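Long-range contacts in tubulin-like protein CetZ (Methanosaeta thermophila, PDB 3ZID), which binds guanine nucleotides as a GTPase of the tubulin/FtsZ superfamily and is probably involved in controlling cell shape: residues A[201-206]-A[315-320]; A[144-149]-A[175-180]. All blocks are in the same frame, centred on the assembly; numbering follows the deposited sequence.

Contact 1: residues A[201-206]-A[315-320]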
# COMPACT_ATOMS: atom_id res chain seq x y z
N LEU A 201 2.14 -2.22 10.05
CA LEU A 201 1.91 -0.79 10.29
C LEU A 201 1.88 -0.48 11.78
O LEU A 201 2.39 0.54 12.23
CB LEU A 201 0.59 -0.33 9.66
CG LEU A 201 0.50 -0.22 8.13
CD1 LEU A 201 -0.91 0.24 7.72
CD2 LEU A 201 1.58 0.71 7.60
N LEU A 202 1.23 -1.37 12.53
CA LEU A 202 1.16 -1.23 13.98
C LEU A 202 2.53 -1.34 14.63
O LEU A 202 2.85 -0.58 15.54
CB LEU A 202 0.17 -2.23 14.57
CG LEU A 202 -1.27 -1.80 14.33
CD1 LEU A 202 -2.23 -2.92 14.68
CD2 LEU A 202 -1.56 -0.52 15.15
N PHE A 203 3.35 -2.26 14.14
CA PHE A 203 4.72 -2.39 14.60
C PHE A 203 5.46 -1.07 14.26
O PHE A 203 6.15 -0.51 15.11
CB PHE A 203 5.37 -3.61 13.91
CG PHE A 203 6.74 -4.00 14.42
CD1 PHE A 203 7.38 -3.28 15.40
CD2 PHE A 203 7.37 -5.13 13.91
CE1 PHE A 203 8.65 -3.65 15.86
CE2 PHE A 203 8.64 -5.51 14.36
CZ PHE A 203 9.28 -4.76 15.33
N LEU A 204 5.30 -0.58 13.04
CA LEU A 204 5.95 0.67 12.62
C LEU A 204 5.59 1.87 13.53
O LEU A 204 6.46 2.62 13.96
CB LEU A 204 5.59 1.00 11.18
CG LEU A 204 6.11 2.33 10.61
CD1 LEU A 204 7.64 2.39 10.69
CD2 LEU A 204 5.62 2.52 9.16
N ILE A 205 4.30 2.02 13.82
CA ILE A 205 3.83 3.07 14.69
C ILE A 205 4.40 2.93 16.10
O ILE A 205 4.90 3.89 16.66
CB ILE A 205 2.30 3.07 14.73
CG1 ILE A 205 1.74 3.54 13.38
CG2 ILE A 205 1.78 3.96 15.85
CD1 ILE A 205 0.33 3.07 13.11
N GLU A 206 4.36 1.71 16.64
CA GLU A 206 4.95 1.42 17.96
C GLU A 206 6.43 1.79 18.03
O GLU A 206 6.87 2.48 18.94
CB GLU A 206 4.75 -0.06 18.32
CG GLU A 206 5.13 -0.39 19.77
CD GLU A 206 4.62 -1.74 20.22
OE1 GLU A 206 4.83 -2.74 19.51
OE2 GLU A 206 4.00 -1.79 21.31
N ARG A 315 11.32 -9.81 17.13
CA ARG A 315 10.77 -9.63 15.80
C ARG A 315 11.47 -8.44 15.16
O ARG A 315 12.00 -7.54 15.85
CB ARG A 315 9.25 -9.44 15.82
CG ARG A 315 8.77 -8.21 16.59
CD ARG A 315 7.29 -7.98 16.28
NE ARG A 315 6.78 -6.79 16.95
CZ ARG A 315 5.55 -6.31 16.78
NH1 ARG A 315 4.70 -6.94 15.97
NH2 ARG A 315 5.16 -5.22 17.44
N VAL A 316 11.50 -8.44 13.84
CA VAL A 316 12.19 -7.41 13.11
C VAL A 316 11.25 -6.82 12.09
O VAL A 316 10.53 -7.53 11.38
CB VAL A 316 13.44 -7.98 12.39
CG1 VAL A 316 14.13 -6.88 11.57
CG2 VAL A 316 14.42 -8.57 13.40
N LEU A 317 11.27 -5.50 12.03
CA LEU A 317 10.61 -4.77 10.97
C LEU A 317 11.66 -4.09 10.11
O LEU A 317 12.55 -3.42 10.61
CB LEU A 317 9.66 -3.73 11.54
CG LEU A 317 8.97 -2.86 10.47
CD1 LEU A 317 7.81 -3.60 9.90
CD2 LEU A 317 8.50 -1.56 11.09
N SER A 318 11.53 -4.25 8.81
CA SER A 318 12.40 -3.53 7.89
C SER A 318 11.57 -2.57 7.03
O SER A 318 10.51 -2.92 6.52
CB SER A 318 13.17 -4.52 7.03
OG SER A 318 12.29 -5.37 6.30
N VAL A 319 12.05 -1.34 6.91
CA VAL A 319 11.42 -0.37 6.04
C VAL A 319 12.42 -0.19 4.94
O VAL A 319 13.54 0.22 5.18
CB VAL A 319 11.13 0.97 6.74
CG1 VAL A 319 10.40 1.94 5.78
CG2 VAL A 319 10.32 0.75 8.05
N LEU A 320 12.02 -0.55 3.72
CA LEU A 320 12.91 -0.50 2.57
C LEU A 320 12.48 0.60 1.62
O LEU A 320 11.30 0.87 1.45
CB LEU A 320 12.86 -1.80 1.79
CG LEU A 320 13.35 -3.06 2.48
CD1 LEU A 320 13.30 -4.22 1.49
CD2 LEU A 320 14.75 -2.84 3.00

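Contact 2: residues A[144-149]-A[175-180]. With GDP (guanosine-5'-diphosphate), chain C.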
# COMPACT_ATOMS: atom_id res chain seq x y z
N PRO A 144 -2.73 -4.93 -7.77
CA PRO A 144 -3.70 -5.96 -8.16
C PRO A 144 -3.10 -7.36 -8.26
O PRO A 144 -1.89 -7.51 -8.32
CB PRO A 144 -4.19 -5.49 -9.54
CG PRO A 144 -3.05 -4.72 -10.09
CD PRO A 144 -2.43 -4.02 -8.89
N PHE A 145 -3.96 -8.38 -8.22
CA PHE A 145 -3.57 -9.73 -8.64
C PHE A 145 -3.18 -9.68 -10.12
O PHE A 145 -3.77 -8.93 -10.87
CB PHE A 145 -4.71 -10.71 -8.47
CG PHE A 145 -5.13 -10.91 -7.06
CD1 PHE A 145 -4.28 -11.51 -6.15
CD2 PHE A 145 -6.40 -10.51 -6.64
CE1 PHE A 145 -4.67 -11.71 -4.84
CE2 PHE A 145 -6.81 -10.72 -5.34
CZ PHE A 145 -5.94 -11.32 -4.43
N ARG A 146 -2.17 -10.45 -10.51
CA ARG A 146 -1.66 -10.48 -11.89
C ARG A 146 -2.75 -10.68 -12.95
O ARG A 146 -2.78 -9.96 -13.96
CB ARG A 146 -0.61 -11.59 -12.00
CG ARG A 146 0.00 -11.83 -13.38
CD ARG A 146 1.09 -12.89 -13.21
NE ARG A 146 2.26 -12.29 -12.56
CZ ARG A 146 3.15 -12.95 -11.83
NH1 ARG A 146 3.00 -14.25 -11.60
NH2 ARG A 146 4.17 -12.31 -11.29
N GLU A 147 -3.64 -11.63 -12.71
CA GLU A 147 -4.65 -11.93 -13.71
C GLU A 147 -5.99 -11.33 -13.33
O GLU A 147 -7.04 -11.84 -13.70
CB GLU A 147 -4.75 -13.44 -13.96
CG GLU A 147 -3.57 -14.01 -14.73
CD GLU A 147 -3.51 -15.53 -14.69
OE1 GLU A 147 -4.42 -16.15 -14.09
OE2 GLU A 147 -2.55 -16.11 -15.25
N GLU A 148 -5.95 -10.23 -12.59
CA GLU A 148 -7.12 -9.38 -12.51
C GLU A 148 -7.27 -8.69 -13.85
O GLU A 148 -6.30 -8.58 -14.62
CB GLU A 148 -7.07 -8.40 -11.34
CG GLU A 148 -7.67 -8.99 -10.07
CD GLU A 148 -7.59 -8.06 -8.88
OE1 GLU A 148 -6.61 -7.28 -8.78
OE2 GLU A 148 -8.51 -8.11 -8.04
N GLY A 149 -8.47 -8.21 -14.12
CA GLY A 149 -8.82 -7.69 -15.42
C GLY A 149 -8.07 -6.48 -15.94
O GLY A 149 -7.25 -5.86 -15.26
N ASP A 175 1.94 -5.99 -2.60
CA ASP A 175 1.69 -6.74 -3.83
C ASP A 175 0.75 -7.92 -3.60
O ASP A 175 1.16 -8.96 -3.11
CB ASP A 175 3.00 -7.23 -4.43
CG ASP A 175 2.82 -7.89 -5.80
OD1 ASP A 175 1.68 -7.89 -6.34
OD2 ASP A 175 3.82 -8.37 -6.37
N ASN A 176 -0.53 -7.75 -3.96
CA ASN A 176 -1.50 -8.82 -3.76
C ASN A 176 -1.06 -10.13 -4.42
O ASN A 176 -1.29 -11.21 -3.89
CB ASN A 176 -2.89 -8.43 -4.30
CG ASN A 176 -3.76 -7.72 -3.27
OD1 ASN A 176 -3.36 -7.52 -2.11
ND2 ASN A 176 -4.97 -7.32 -3.70
N GLN A 177 -0.41 -10.02 -5.57
CA GLN A 177 -0.03 -11.21 -6.32
C GLN A 177 0.99 -12.03 -5.59
O GLN A 177 0.81 -13.23 -5.38
CB GLN A 177 0.49 -10.83 -7.71
CG GLN A 177 0.77 -12.02 -8.63
CD GLN A 177 -0.45 -12.92 -8.79
OE1 GLN A 177 -1.54 -12.45 -9.10
NE2 GLN A 177 -0.25 -14.23 -8.59
N TYR A 178 2.06 -11.38 -5.16
CA TYR A 178 3.11 -12.07 -4.45
C TYR A 178 2.58 -12.65 -3.14
O TYR A 178 2.99 -13.73 -2.72
CB TYR A 178 4.27 -11.11 -4.17
CG TYR A 178 5.44 -11.79 -3.50
CD1 TYR A 178 6.20 -12.72 -4.20
CD2 TYR A 178 5.74 -11.55 -2.16
CE1 TYR A 178 7.27 -13.36 -3.59
CE2 TYR A 178 6.80 -12.20 -1.54
CZ TYR A 178 7.56 -13.10 -2.26
OH TYR A 178 8.62 -13.75 -1.66
N LEU A 179 1.63 -11.95 -2.52
CA LEU A 179 1.14 -12.35 -1.20
C LEU A 179 -0.04 -13.31 -1.31
O LEU A 179 -0.43 -13.93 -0.32
CB LEU A 179 0.77 -11.12 -0.37
CG LEU A 179 1.91 -10.14 -0.07
CD1 LEU A 179 1.42 -8.94 0.75
CD2 LEU A 179 3.06 -10.83 0.65
N LYS A 180 -0.56 -13.45 -2.52
CA LYS A 180 -1.71 -14.31 -2.84
C LYS A 180 -1.58 -15.71 -2.27
O LYS A 180 -0.57 -16.39 -2.48
CB LYS A 180 -1.87 -14.42 -4.36
CG LYS A 180 -3.10 -15.19 -4.82
CD LYS A 180 -3.08 -15.34 -6.34
CE LYS A 180 -1.98 -16.36 -6.73
NZ LYS A 180 -1.92 -16.70 -8.19
PB GDP C . -12.68 0.61 -4.66
O1B GDP C . -11.52 1.51 -4.27
O2B GDP C . -13.58 0.39 -3.46
O3B GDP C . -13.44 1.28 -5.79
O3A GDP C . -12.11 -0.78 -5.23
PA GDP C . -11.26 -1.81 -4.34
O1A GDP C . -12.06 -3.03 -4.04
O2A GDP C . -10.66 -1.19 -3.09
O5' GDP C . -10.07 -2.10 -5.36
C5' GDP C . -9.99 -3.39 -5.96
C4' GDP C . -8.55 -3.86 -5.82
O4' GDP C . -8.27 -4.03 -4.43
C3' GDP C . -8.41 -5.21 -6.48
O3' GDP C . -7.05 -5.33 -6.87
C2' GDP C . -8.73 -6.15 -5.34
O2' GDP C . -8.07 -7.39 -5.56
C1' GDP C . -8.11 -5.43 -4.16
N9 GDP C . -8.79 -5.65 -2.88
C8 GDP C . -10.10 -5.48 -2.60
N7 GDP C . -10.34 -5.72 -1.29
C5 GDP C . -9.15 -6.03 -0.73
C6 GDP C . -8.68 -6.37 0.62
O6 GDP C . -9.48 -6.46 1.56
N1 GDP C . -7.38 -6.61 0.79
C2 GDP C . -6.50 -6.55 -0.22
N2 GDP C . -5.20 -6.82 0.05
N3 GDP C . -6.84 -6.24 -1.49
C4 GDP C . -8.14 -5.97 -1.78
O HOH W 1 -4.41 -13.05 -10.65

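Contact 1: residues A[201-206]-A[315-320]
Arg315 leaves its strand with CG in the crowded position between the backbone N and the carbonyl carbon (chi1 61°), and from there the chain runs extended to NE, so that everything from CG outward lies over one face of the Phe203 ring, the two side chains meeting tip to tip. CB points toward the helix; CG is the first atom to touch, near the far end of the ring, and Arg315 CD comes to 3.4 Å from Phe203 CE2. NE sits over the centre of the ring face. Arg315 CZ lies 3.7 Å from the centroid of the Phe203 ring, and with the two planes only 7° apart the guanidinium is stacked flat, a cation-pi contact made face to face. Arg315 NH2 reaches past CD1 and forms a salt bridge of 3.2 Å with Glu206 OE1, which lies at the guanidinium edge, although the carboxylate itself is turned almost perpendicular. The group's rotation is fixed further by Gln278 OE1, which takes the NE hydrogen, and by Tyr236 OH at NH1; Lys310 shares the Glu206 carboxylate.

The opposite face of Phe203 is covered by Leu317 CB, 3.8 Å from the ring centroid in a CH-pi contact, so the phenyl is clamped between two residues that point to the same side of the strand. Leu317 CD2 goes on to Leu204 CB at 3.9 Å, and Val319 CG2 meets Leu204 CD1 more loosely. This is helix-on-sheet packing away from the nucleotide: segment 201-206 belongs to helix 186-210, the long central helix of the tubulin/FtsZ fold, and segments 201-206 and 315-320 cross at 90°. Strand 315-322 lies between 232-238 and 270-279 in the mixed sheet, Leu204 and Val319 both touch Phe221 of helix 219-225, and Leu204 also touches Phe107 of strand 105-111 in the parallel sheet.

Contact 2: residues A[144-149]-A[175-180]
Glu148 OE1 is gripped twice: the GDP ribose O3' donates to it at 2.8 Å, and Phe145 N donates at 2.9 Å from above the carboxylate plane. The other oxygen, OE2, takes the ribose O2' hydrogen at 2.6 Å, so the carboxylate spans both sugar hydroxyls while the backbone amide of its own type I turn, Phe145 to Glu148, steadies it. An alanine at Glu148 would lose both ribose bonds and the carboxylate acceptor for Phe145 N, and would probably weaken nucleotide binding and loosen the turn.

Asn176 reads the base: OD1 accepts from GDP N2, while ND2 donates to N3 at 3.1 Å. Its CB lies over one face of the Phe145 ring, toward the rim, 4.0 Å from the centroid, and the Lys180 chain touches CE1 of the same ring. Gln177 bends at chi2 (55°) to bring OE1 to Arg146 N, a short bond of 2.5 Å made on a lone pair in the carbonyl plane; a water held by Glu147 N adds a weak bond to the same oxygen. Asp175 OD1 caps the short helix through Gln177 N.

This is the ribose and guanine end of the GTPase pocket. The turn links strand 136-143 to helix 150-165, and the capped helix 176-179 follows the edge strand 172-175 of the parallel sheet; Tyr190 of helix 186-210 packs on both Phe145 and Asn176.

In the fold
From the N terminus, the chain first builds five of the six strands of the parallel sheet, and the turn after strand 136-143 opens contact 2. Helix 150-165 and strand 172-175 bring it back to helix 176-179, closing a short loop within the GTPase domain beside GDP. Helix 186-210 starts soon afterwards, and its 201-206 portion opens contact 1, which closes only after 108 residues, at strand 315-322. The two loops therefore run in series, neither nested nor crossed, their centres about 23 Å apart. Helix 186-210 connects them: its Tyr190 and Asn194 serve the nucleotide, while its later turns pack against strand 315-322 of the mixed sheet.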